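Alpha-L-arabinosidase (Xanthomonas axonopodis pv. citri, PDB 6D25) probably hydrolyses alpha-L-arabinofuranosyl side groups of arabinoxylans, coping with internal di-substitution, as a trimeric glycoside hydrolase of family GH51. Local coordinates at residues M374-V377 and L383-G386; T224-P229 and I234-P239; W107-G112 and P118-T123; S293-M298 and A349-L354. All blocks are in the same frame, centred on the assembly; numbering follows the deposited sequence.

Interaction 1: residues M374-V377 and L383-G386; sequences MVNV and LTDG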
loop_
_atom_site.group_PDB
_atom_site.type_symbol
_atom_site.label_atom_id
_atom_site.label_comp_id
_atom_site.label_asym_id
_atom_site.label_seq_id
_atom_site.Cartn_x
_atom_site.Cartn_y
_atom_site.Cartn_z
ATOM N N MET A 374 11.328 3.126 -29.165
ATOM C CA MET A 374 11.075 3.955 -30.319
ATOM C C MET A 374 12.391 4.428 -30.959
ATOM O O MET A 374 12.535 4.309 -32.190
ATOM C CB MET A 374 10.193 5.156 -29.944
ATOM C CG MET A 374 9.650 5.910 -31.135
ATOM S SD MET A 374 8.465 7.199 -30.645
ATOM C CE MET A 374 9.563 8.388 -29.883
ATOM N N VAL A 375 13.319 5.012 -30.177
ATOM C CA VAL A 375 14.561 5.539 -30.694
ATOM C C VAL A 375 15.729 5.018 -29.853
ATOM O O VAL A 375 15.639 5.043 -28.631
ATOM C CB VAL A 375 14.559 7.081 -30.700
ATOM C CG1 VAL A 375 15.799 7.648 -31.388
ATOM C CG2 VAL A 375 13.308 7.642 -31.341
ATOM N N ASN A 376 16.768 4.501 -30.487
ATOM C CA ASN A 376 18.067 4.186 -29.836
ATOM C C ASN A 376 18.001 3.010 -28.848
ATOM O O ASN A 376 19.032 2.732 -28.216
ATOM C CB ASN A 376 18.640 5.416 -29.129
ATOM C CG ASN A 376 19.178 6.427 -30.114
ATOM O OD1 ASN A 376 19.640 6.012 -31.193
ATOM N ND2 ASN A 376 19.144 7.703 -29.749
ATOM N N VAL A 377 16.855 2.362 -28.668
ATOM C CA VAL A 377 16.680 1.380 -27.575
ATOM C C VAL A 377 15.951 0.164 -28.156
ATOM O O VAL A 377 14.903 0.306 -28.820
ATOM C CB VAL A 377 15.850 1.992 -26.433
ATOM C CG1 VAL A 377 15.450 0.962 -25.402
ATOM C CG2 VAL A 377 16.595 3.149 -25.777
ATOM N N LEU A 383 17.909 5.295 -35.127
ATOM C CA LEU A 383 19.127 5.387 -34.351
ATOM C C LEU A 383 19.723 6.780 -34.595
ATOM O O LEU A 383 19.706 7.252 -35.731
ATOM C CB LEU A 383 20.129 4.290 -34.737
ATOM C CG LEU A 383 19.567 2.866 -34.733
ATOM C CD1 LEU A 383 20.635 1.883 -35.180
ATOM C CD2 LEU A 383 19.111 2.471 -33.345
ATOM N N THR A 384 20.158 7.448 -33.536
ATOM C CA THR A 384 20.784 8.762 -33.638
ATOM C C THR A 384 22.132 8.740 -32.927
ATOM O O THR A 384 22.370 7.962 -32.006
ATOM C CB THR A 384 19.945 9.890 -33.036
ATOM O OG1 THR A 384 19.944 9.765 -31.619
ATOM C CG2 THR A 384 18.526 9.921 -33.538
ATOM N N ASP A 385 22.995 9.640 -33.372
ATOM C CA ASP A 385 24.274 9.844 -32.740
ATOM C C ASP A 385 24.710 11.291 -33.014
ATOM O O ASP A 385 25.202 11.593 -34.113
ATOM C CB ASP A 385 25.292 8.847 -33.299
ATOM C CG ASP A 385 26.680 8.989 -32.685
ATOM O OD1 ASP A 385 26.834 9.735 -31.716
ATOM O OD2 ASP A 385 27.576 8.351 -33.179
ATOM N N GLY A 386 24.439 12.169 -32.072
ATOM C CA GLY A 386 24.538 13.576 -32.328
ATOM C C GLY A 386 23.622 13.951 -33.474
ATOM O O GLY A 386 22.485 13.491 -33.503
#
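Val375 makes the first, light touch: its CG1 lies crosswise against Thr384 CG2 at 4.2 Å, a methyl-to-methyl contact beside the polar bonds. The next residue, Asn376, carries most of the contact. Its backbone sits at positive phi (69°), a kink in the loop. With CG beside the backbone N and anti to the carbonyl carbon (chi1 -73°), the carboxamide reaches across to Leu383 and Thr384.

The amide uses both of its ends on one residue. Asn376 OD1 accepts from Thr384 N at 2.8 Å, in the carbonyl plane and on a lone pair. Asn376 ND2 gives a nearly straight bond (172°) to Thr384 OG1 at 2.9 Å, again in the amide plane. Leu383 points away at CB, but its CD2 comes back to 4.0 Å from Asn376 CA.

The loop leaves the eighth strand of the (beta/alpha)8 barrel, 366-371, and leads into the hairpin 382-385/388-391. Thr58 O is held by Asn376 ND2 and Gly62 O, weakly, by Thr384 OG1, so the chain after the first barrel strand is joined to both partners of the contact.

Two coplanar bonds to one threonine fix the rotation of the Asn376 amide. Which end is oxygen follows from the other needs: the N-H of Thr384 requires an acceptor, OD1, and Thr58 O requires a donor, ND2.

Interaction 2: residues T224-P229 and I234-P239; sequences TFVKSP and ILKIAP
Ser228 and Ile234 form the tight end of this contact. The backbone N-H of Ile234 points almost straight at Ser228 OG, with Ile234 N 2.9 Å away and an angle of 171°, and the hydroxyl lies beside its own backbone N (chi1 -67°), facing the incoming chain. Ile234 CB lies 3.7 Å from the same Ser228 OG. Further out, Ile234 CD1 reaches Lys227 O at 3.8 Å and also touches Pro229 CD. The other branch, Ile234 CG2, meets Val226 CG1 at 4.4 Å. Val226 also leans on Ile164 of helix 161-172, and Ile234 on Phe197 of the neighbouring strand, so the apolar side is backed by the body of the protein.

This is an alpha-to-beta turn of the (beta/alpha)8 barrel: helix 212-224 ends, the chain reverses, and strand 235-238, fifth in the barrel, starts. The contact therefore lies at the N-terminal end of that strand.

The other side is polar, partly exposed and carries water. Lys236 runs out past Val226 as an extended chain, and its NZ bonds to Gln223 O, near the end of the helix; a water that donates to Thr224 O accepts a weak bond from Lys236 NZ. Lys227 turns the other way, and its NZ meets Thr224 O at 2.9 Å, coming from above the carbonyl plane rather than along a lone pair. The same NZ forms a salt bridge with Glu104 of the second subunit, which packs against this polar flank.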
loop_
_atom_site.group_PDB
_atom_site.type_symbol
_atom_site.label_atom_id
_atom_site.label_comp_id
_atom_site.label_asym_id
_atom_site.label_seq_id
_atom_site.Cartn_x
_atom_site.Cartn_y
_atom_site.Cartn_z
ATOM N N THR A 224 -9.194 3.166 -9.105
ATOM C CA THR A 224 -10.351 3.875 -8.560
ATOM C C THR A 224 -10.106 5.400 -8.644
ATOM O O THR A 224 -11.058 6.169 -8.902
ATOM C CB THR A 224 -10.609 3.458 -7.113
ATOM O OG1 THR A 224 -10.857 2.060 -7.005
ATOM C CG2 THR A 224 -11.784 4.207 -6.504
ATOM N N PHE A 225 -8.878 5.832 -8.395
ATOM C CA PHE A 225 -8.606 7.216 -8.178
ATOM C C PHE A 225 -8.119 7.906 -9.459
ATOM O O PHE A 225 -7.900 9.122 -9.431
ATOM C CB PHE A 225 -7.638 7.389 -7.007
ATOM C CG PHE A 225 -8.191 6.773 -5.756
ATOM C CD1 PHE A 225 -9.283 7.348 -5.125
ATOM C CD2 PHE A 225 -7.720 5.565 -5.291
ATOM C CE1 PHE A 225 -9.858 6.748 -4.015
ATOM C CE2 PHE A 225 -8.287 4.968 -4.178
ATOM C CZ PHE A 225 -9.362 5.548 -3.544
ATOM N N VAL A 226 -8.051 7.196 -10.556
ATOM C CA VAL A 226 -7.853 7.829 -11.852
ATOM C C VAL A 226 -9.224 8.035 -12.497
ATOM O O VAL A 226 -9.808 7.118 -13.044
ATOM C CB VAL A 226 -6.934 6.991 -12.748
ATOM C CG1 VAL A 226 -6.742 7.633 -14.107
ATOM C CG2 VAL A 226 -5.592 6.762 -12.101
ATOM N N LYS A 227 -9.697 9.237 -12.440
ATOM C CA LYS A 227 -11.060 9.554 -12.846
ATOM C C LYS A 227 -11.031 10.425 -14.107
ATOM O O LYS A 227 -10.133 11.262 -14.294
ATOM C CB LYS A 227 -11.747 10.264 -11.676
ATOM C CG LYS A 227 -12.102 9.325 -10.521
ATOM C CD LYS A 227 -12.975 9.963 -9.494
ATOM C CE LYS A 227 -13.559 8.983 -8.491
ATOM N NZ LYS A 227 -12.491 8.362 -7.681
ATOM N N SER A 228 -11.972 10.162 -14.986
ATOM C CA SER A 228 -12.175 10.941 -16.201
ATOM C C SER A 228 -12.949 12.213 -15.862
ATOM O O SER A 228 -13.975 12.154 -15.184
ATOM C CB SER A 228 -12.941 10.143 -17.189
ATOM O OG SER A 228 -12.181 9.043 -17.639
ATOM N N PRO A 229 -12.488 13.361 -16.323
ATOM C CA PRO A 229 -13.417 14.496 -16.192
ATOM C C PRO A 229 -14.582 14.333 -17.188
ATOM O O PRO A 229 -14.577 13.421 -18.031
ATOM C CB PRO A 229 -12.522 15.689 -16.518
ATOM C CG PRO A 229 -11.583 15.118 -17.576
ATOM C CD PRO A 229 -11.342 13.674 -17.177
ATOM N N ILE A 234 -10.661 8.722 -20.105
ATOM C CA ILE A 234 -9.333 8.111 -19.875
ATOM C C ILE A 234 -9.521 6.589 -19.747
ATOM O O ILE A 234 -10.078 6.118 -18.762
ATOM C CB ILE A 234 -8.668 8.693 -18.627
ATOM C CG1 ILE A 234 -8.598 10.225 -18.699
ATOM C CG2 ILE A 234 -7.277 8.093 -18.431
ATOM C CD1 ILE A 234 -8.058 10.895 -17.445
ATOM N N LEU A 235 -9.036 5.832 -20.724
ATOM C CA LEU A 235 -9.133 4.375 -20.673
ATOM C C LEU A 235 -8.029 3.830 -19.782
ATOM O O LEU A 235 -6.897 4.314 -19.835
ATOM C CB LEU A 235 -9.030 3.821 -22.109
ATOM C CG LEU A 235 -10.153 4.241 -23.060
ATOM C CD1 LEU A 235 -9.816 3.794 -24.459
ATOM C CD2 LEU A 235 -11.504 3.697 -22.640
ATOM N N LYS A 236 -8.338 2.794 -19.023
ATOM C CA LYS A 236 -7.383 2.258 -18.049
ATOM C C LYS A 236 -6.884 0.885 -18.488
ATOM O O LYS A 236 -7.692 -0.010 -18.748
ATOM C CB LYS A 236 -8.056 2.147 -16.683
ATOM C CG LYS A 236 -8.463 3.498 -16.083
ATOM C CD LYS A 236 -9.557 3.345 -15.067
ATOM C CE LYS A 236 -9.863 4.636 -14.361
ATOM N NZ LYS A 236 -10.914 4.428 -13.334
ATOM N N ILE A 237 -5.586 0.748 -18.551
ATOM C CA ILE A 237 -4.938 -0.495 -18.923
ATOM C C ILE A 237 -4.369 -1.162 -17.665
ATOM O O ILE A 237 -3.512 -0.589 -16.987
ATOM C CB ILE A 237 -3.809 -0.259 -19.938
ATOM C CG1 ILE A 237 -4.222 0.662 -21.094
ATOM C CG2 ILE A 237 -3.246 -1.627 -20.412
ATOM C CD1 ILE A 237 -5.415 0.244 -21.788
ATOM N N ALA A 238 -4.853 -2.356 -17.363
ATOM C CA ALA A 238 -4.385 -3.147 -16.238
ATOM C C ALA A 238 -3.089 -3.892 -16.571
ATOM O O ALA A 238 -2.875 -4.330 -17.695
ATOM C CB ALA A 238 -5.467 -4.106 -15.823
ATOM N N PRO A 239 -2.258 -4.095 -15.557
ATOM C CA PRO A 239 -0.962 -4.785 -15.646
ATOM C C PRO A 239 -1.195 -6.297 -15.832
ATOM O O PRO A 239 -1.827 -6.944 -15.021
ATOM C CB PRO A 239 -0.299 -4.411 -14.313
ATOM C CG PRO A 239 -1.426 -4.296 -13.371
ATOM C CD PRO A 239 -2.498 -3.624 -14.189
HETATM O O HOH W 1 -12.475 5.411 -10.865
#

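Interaction 3: residues W107-G112 and P118-T123; sequences WRDGVG and PIRVNT
Asp109 and Arg120 join two parts of one long excursion, the loop that follows the second strand of the (beta/alpha)8 barrel, 93-96, and carries the small hairpin 120-122/128-130. Asp109 lies in the short 3-10 segment 107-109; Arg120 opens the first hairpin strand, where its backbone pairs with Glu130.

The charged part is a side-on salt bridge in which two nitrogens of Arg120 hold the two carboxylate oxygens. Arg120 NE bonds to Asp109 OD2 at 2.9 Å, essentially straight (179°) and in the guanidinium plane. Arg120 NH2 donates to Asp109 OD1 at 3.1 Å, with more bend and some tilt. A bend at chi2 (-59°) brings the guanidinium back over the proline two residues earlier. The two flat groups are not coplanar: their planes stand 61° apart, and both nitrogens meet the carboxylate from above its plane, so this is a skewed version of the two-bond bridge.

The van der Waals packing belongs to Pro118. Its ring crosses the Asp109 side chain at about a right angle, and Pro118 CG lies 3.3 Å from Asp109 OD1 and also against Asp109 CB.

Contacts between subunits lie close by. Ile119 N bonds to Ser178 OG of the third subunit, and Arg120 packs on Gln166 of that same subunit, which places this surface salt bridge beside a trimer interface.

One face of the Arg120 guanidinium is covered from within its own segment: Pro118 CB sits 3.7 Å above the plane, over the centre of the group.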
loop_
_atom_site.group_PDB
_atom_site.type_symbol
_atom_site.label_atom_id
_atom_site.label_comp_id
_atom_site.label_asym_id
_atom_site.label_seq_id
_atom_site.Cartn_x
_atom_site.Cartn_y
_atom_site.Cartn_z
ATOM N N TRP A 107 5.813 12.177 -11.042
ATOM C CA TRP A 107 5.508 13.142 -12.098
ATOM C C TRP A 107 5.877 14.583 -11.701
ATOM O O TRP A 107 6.218 15.384 -12.574
ATOM C CB TRP A 107 4.033 13.026 -12.509
ATOM C CG TRP A 107 3.064 13.551 -11.511
ATOM C CD1 TRP A 107 2.449 12.857 -10.518
ATOM C CD2 TRP A 107 2.576 14.900 -11.429
ATOM N NE1 TRP A 107 1.618 13.679 -9.822
ATOM C CE2 TRP A 107 1.665 14.938 -10.355
ATOM C CE3 TRP A 107 2.777 16.061 -12.185
ATOM C CZ2 TRP A 107 0.997 16.113 -9.986
ATOM C CZ3 TRP A 107 2.111 17.218 -11.827
ATOM C CH2 TRP A 107 1.229 17.237 -10.761
ATOM N N ARG A 108 5.805 14.924 -10.414
ATOM C CA ARG A 108 6.100 16.311 -10.012
ATOM C C ARG A 108 7.574 16.641 -10.247
ATOM O O ARG A 108 7.915 17.829 -10.368
ATOM C CB ARG A 108 5.728 16.570 -8.548
ATOM C CG ARG A 108 4.228 16.659 -8.320
ATOM C CD ARG A 108 3.961 17.339 -6.981
ATOM N NE ARG A 108 2.812 18.205 -7.010
ATOM C CZ ARG A 108 2.697 19.376 -7.640
ATOM N NH1 ARG A 108 3.701 20.065 -8.161
ATOM N NH2 ARG A 108 1.488 19.856 -7.722
ATOM N N ASP A 109 8.424 15.632 -10.327
ATOM C CA ASP A 109 9.847 15.834 -10.604
ATOM C C ASP A 109 10.043 16.395 -12.019
ATOM O O ASP A 109 11.096 16.927 -12.335
ATOM C CB ASP A 109 10.639 14.541 -10.463
ATOM C CG ASP A 109 10.757 14.007 -9.029
ATOM O OD1 ASP A 109 10.497 14.764 -8.087
ATOM O OD2 ASP A 109 11.122 12.819 -8.863
ATOM N N GLY A 110 9.063 16.219 -12.895
ATOM C CA GLY A 110 9.205 16.587 -14.281
ATOM C C GLY A 110 8.374 17.785 -14.718
ATOM O O GLY A 110 8.185 17.967 -15.930
ATOM N N VAL A 111 7.875 18.594 -13.780
ATOM C CA VAL A 111 7.156 19.815 -14.146
ATOM C C VAL A 111 7.785 21.004 -13.435
ATOM O O VAL A 111 8.455 20.873 -12.409
ATOM C CB VAL A 111 5.642 19.717 -13.856
ATOM C CG1 VAL A 111 5.021 18.537 -14.581
ATOM C CG2 VAL A 111 5.320 19.669 -12.376
ATOM N N GLY A 112 7.499 22.167 -13.968
ATOM C CA GLY A 112 7.939 23.411 -13.376
ATOM C C GLY A 112 9.189 23.886 -14.050
ATOM O O GLY A 112 9.689 23.243 -14.987
ATOM N N PRO A 118 14.285 18.178 -9.917
ATOM C CA PRO A 118 15.349 17.414 -9.304
ATOM C C PRO A 118 16.021 16.457 -10.301
ATOM O O PRO A 118 15.398 15.966 -11.233
ATOM C CB PRO A 118 14.671 16.651 -8.183
ATOM C CG PRO A 118 13.283 16.480 -8.693
ATOM C CD PRO A 118 12.977 17.799 -9.374
ATOM N N ILE A 119 17.304 16.251 -10.121
ATOM C CA ILE A 119 18.029 15.224 -10.829
ATOM C C ILE A 119 17.823 13.924 -10.051
ATOM O O ILE A 119 18.112 13.868 -8.851
ATOM C CB ILE A 119 19.511 15.600 -10.963
ATOM C CG1 ILE A 119 19.663 16.960 -11.650
ATOM C CG2 ILE A 119 20.281 14.495 -11.653
ATOM C CD1 ILE A 119 21.057 17.470 -11.668
ATOM N N ARG A 120 17.345 12.916 -10.741
ATOM C CA ARG A 120 17.086 11.611 -10.144
ATOM C C ARG A 120 18.078 10.617 -10.736
ATOM O O ARG A 120 18.955 10.981 -11.558
ATOM C CB ARG A 120 15.631 11.191 -10.371
ATOM C CG ARG A 120 14.608 12.106 -9.695
ATOM C CD ARG A 120 14.777 12.191 -8.198
ATOM N NE ARG A 120 13.672 12.861 -7.551
ATOM C CZ ARG A 120 13.750 13.509 -6.383
ATOM N NH1 ARG A 120 14.885 13.536 -5.695
ATOM N NH2 ARG A 120 12.652 14.119 -5.917
ATOM N N VAL A 121 17.985 9.376 -10.280
ATOM C CA VAL A 121 18.882 8.320 -10.733
ATOM C C VAL A 121 18.024 7.353 -11.529
ATOM O O VAL A 121 16.921 6.924 -11.048
ATOM C CB VAL A 121 19.554 7.604 -9.555
ATOM C CG1 VAL A 121 20.431 6.448 -10.029
ATOM C CG2 VAL A 121 20.372 8.583 -8.710
ATOM N N ASN A 122 18.483 7.008 -12.732
ATOM C CA ASN A 122 17.819 5.991 -13.511
ATOM C C ASN A 122 18.360 4.630 -13.041
ATOM O O ASN A 122 19.396 4.149 -13.542
ATOM C CB ASN A 122 18.003 6.211 -15.018
ATOM C CG ASN A 122 17.031 5.342 -15.797
ATOM O OD1 ASN A 122 16.759 4.215 -15.375
ATOM N ND2 ASN A 122 16.539 5.831 -16.922
ATOM N N THR A 123 17.706 4.054 -12.029
ATOM C CA THR A 123 18.276 2.908 -11.313
ATOM C C THR A 123 18.353 1.672 -12.222
ATOM O O THR A 123 19.339 0.933 -12.154
ATOM C CB THR A 123 17.461 2.561 -10.058
ATOM O OG1 THR A 123 16.145 2.189 -10.483
ATOM C CG2 THR A 123 17.342 3.693 -9.059
#

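Interaction 4: residues S293-M298 and A349-L354; sequences SRTLVM and ALVASL
Thr295 OG1 is the polar atom at the centre of this contact: Val351 presses on it with CG1 at 3.4 Å, while Thr269 OG1 and Asn355 ND2 both hydrogen-bond to it. Two polar partners thus satisfy a hydroxyl buried between two helices, and its strongest bond is the one to Thr269, just at the end of the sixth barrel strand. Asn355 ND2 also reaches Val351 O, so one amide nitrogen serves both helices. The Thr295 side chain is turned well off a staggered position (chi1 -147°), consistent with a hydroxyl drawn toward its bonding partners.

The other branch of Thr295 does the apolar work. Thr295 CG2 meets Leu354 CD1 at 3.9 Å, the two side chains crossing at about a right angle. Leu354 reaches over with its chain extended at chi2 (173°), and the same Leu354 CD1 touches Leu296 CD2 at 4.3 Å, so a single methyl bridges consecutive residues of helix 285-312. Val351 adds its second methyl, CG2, 4.2 Å from Thr295 CB.

The helical segments run nearly parallel, 21° between their directions and 9.8 Å between their axes. They belong to successive helices of the (beta/alpha)8 barrel, following the sixth and seventh strands. Leu296 rests on Pro427 and Leu354 on His430, both of strand 424-435 in the C-terminal beta domain, while Ala349 and Ala352 pack on Val397 of helix 393-400.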
loop_
_atom_site.group_PDB
_atom_site.type_symbol
_atom_site.label_atom_id
_atom_site.label_comp_id
_atom_site.label_asym_id
_atom_site.label_seq_id
_atom_site.Cartn_x
_atom_site.Cartn_y
_atom_site.Cartn_z
ATOM N N SER A 293 11.435 -18.373 -35.257
ATOM C CA SER A 293 10.682 -19.376 -34.513
ATOM C C SER A 293 10.203 -18.786 -33.180
ATOM O O SER A 293 9.008 -18.894 -32.801
ATOM C CB SER A 293 11.507 -20.599 -34.292
ATOM O OG SER A 293 10.761 -21.598 -33.619
ATOM N N ARG A 294 11.107 -18.150 -32.464
ATOM C CA ARG A 294 10.748 -17.540 -31.199
ATOM C C ARG A 294 9.712 -16.430 -31.386
ATOM O O ARG A 294 8.817 -16.305 -30.541
ATOM C CB ARG A 294 11.985 -17.019 -30.465
ATOM C CG ARG A 294 12.696 -18.134 -29.713
ATOM C CD ARG A 294 13.977 -17.677 -29.073
ATOM N NE ARG A 294 14.608 -18.703 -28.238
ATOM C CZ ARG A 294 14.444 -18.792 -26.917
ATOM N NH1 ARG A 294 15.033 -19.777 -26.269
ATOM N NH2 ARG A 294 13.713 -17.892 -26.262
ATOM N N THR A 295 9.810 -15.635 -32.444
ATOM C CA THR A 295 8.877 -14.504 -32.559
ATOM C C THR A 295 7.456 -15.036 -32.825
ATOM O O THR A 295 6.475 -14.459 -32.380
ATOM C CB THR A 295 9.355 -13.455 -33.568
ATOM O OG1 THR A 295 8.935 -12.158 -33.115
ATOM C CG2 THR A 295 8.788 -13.675 -34.947
ATOM N N LEU A 296 7.367 -16.159 -33.537
ATOM C CA LEU A 296 6.072 -16.705 -33.934
ATOM C C LEU A 296 5.268 -17.249 -32.734
ATOM O O LEU A 296 4.047 -17.436 -32.840
ATOM C CB LEU A 296 6.287 -17.795 -34.984
ATOM C CG LEU A 296 6.575 -17.262 -36.395
ATOM C CD1 LEU A 296 7.019 -18.404 -37.300
ATOM C CD2 LEU A 296 5.354 -16.624 -36.980
ATOM N N VAL A 297 5.932 -17.445 -31.623
ATOM C CA VAL A 297 5.277 -17.909 -30.407
ATOM C C VAL A 297 4.185 -16.885 -29.974
ATOM O O VAL A 297 3.201 -17.245 -29.316
ATOM C CB VAL A 297 6.329 -18.155 -29.308
ATOM C CG1 VAL A 297 5.692 -18.407 -27.947
ATOM C CG2 VAL A 297 7.274 -19.293 -29.647
ATOM N N MET A 298 4.347 -15.626 -30.369
ATOM C CA MET A 298 3.317 -14.593 -30.114
ATOM C C MET A 298 1.906 -15.097 -30.465
ATOM O O MET A 298 0.949 -14.777 -29.756
ATOM C CB MET A 298 3.629 -13.323 -30.901
ATOM C CG MET A 298 2.643 -12.190 -30.688
ATOM S SD MET A 298 2.681 -11.465 -29.045
ATOM C CE MET A 298 4.127 -10.413 -29.130
ATOM N N ALA A 349 13.326 -6.694 -39.400
ATOM C CA ALA A 349 12.197 -6.367 -40.292
ATOM C C ALA A 349 11.224 -7.545 -40.344
ATOM O O ALA A 349 10.010 -7.340 -40.219
ATOM C CB ALA A 349 12.695 -6.027 -41.652
ATOM N N LEU A 350 11.747 -8.767 -40.564
ATOM C CA LEU A 350 10.837 -9.921 -40.623
ATOM C C LEU A 350 10.113 -10.131 -39.288
ATOM O O LEU A 350 8.936 -10.542 -39.284
ATOM C CB LEU A 350 11.596 -11.181 -41.070
ATOM C CG LEU A 350 11.608 -11.384 -42.587
ATOM C CD1 LEU A 350 12.602 -10.462 -43.281
ATOM C CD2 LEU A 350 11.895 -12.800 -42.963
ATOM N N VAL A 351 10.810 -9.916 -38.162
ATOM C CA VAL A 351 10.155 -10.008 -36.879
ATOM C C VAL A 351 8.937 -9.077 -36.863
ATOM O O VAL A 351 7.836 -9.485 -36.462
ATOM C CB VAL A 351 11.107 -9.725 -35.700
ATOM C CG1 VAL A 351 10.365 -9.417 -34.422
ATOM C CG2 VAL A 351 12.061 -10.892 -35.495
ATOM N N ALA A 352 9.114 -7.837 -37.304
ATOM C CA ALA A 352 7.988 -6.891 -37.300
ATOM C C ALA A 352 6.866 -7.355 -38.230
ATOM O O ALA A 352 5.696 -7.307 -37.836
ATOM C CB ALA A 352 8.484 -5.508 -37.652
ATOM N N SER A 353 7.175 -7.806 -39.461
ATOM C CA SER A 353 6.102 -8.182 -40.392
ATOM C C SER A 353 5.332 -9.385 -39.845
ATOM O O SER A 353 4.084 -9.402 -39.930
ATOM C CB SER A 353 6.576 -8.434 -41.816
ATOM O OG SER A 353 7.440 -9.548 -41.850
ATOM N N LEU A 354 6.015 -10.315 -39.229
ATOM C CA LEU A 354 5.318 -11.509 -38.714
ATOM C C LEU A 354 4.383 -11.139 -37.554
ATOM O O LEU A 354 3.273 -11.666 -37.447
ATOM C CB LEU A 354 6.335 -12.563 -38.295
ATOM C CG LEU A 354 7.218 -13.118 -39.405
ATOM C CD1 LEU A 354 8.288 -14.012 -38.817
ATOM C CD2 LEU A 354 6.394 -13.874 -40.411
#

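How the interactions relate
From the N terminus the order is interaction 3, 2, 4, 1, one after another; none nests in or crosses another. Interaction 3 closes a five-residue gap in the excursion after the second barrel strand, and interaction 2 a four-residue turn into the fifth. Interaction 4 spans fifty residues, joining two successive barrel helices beside the C-terminal beta domain. Interaction 1 closes the loop that leaves the eighth strand. Within one chain the nearest atoms of interactions 1 and 3 are about 9 Å apart. The trimer brings interactions 2 and 3 together: Lys227 of one subunit packs on Thr123 of the next.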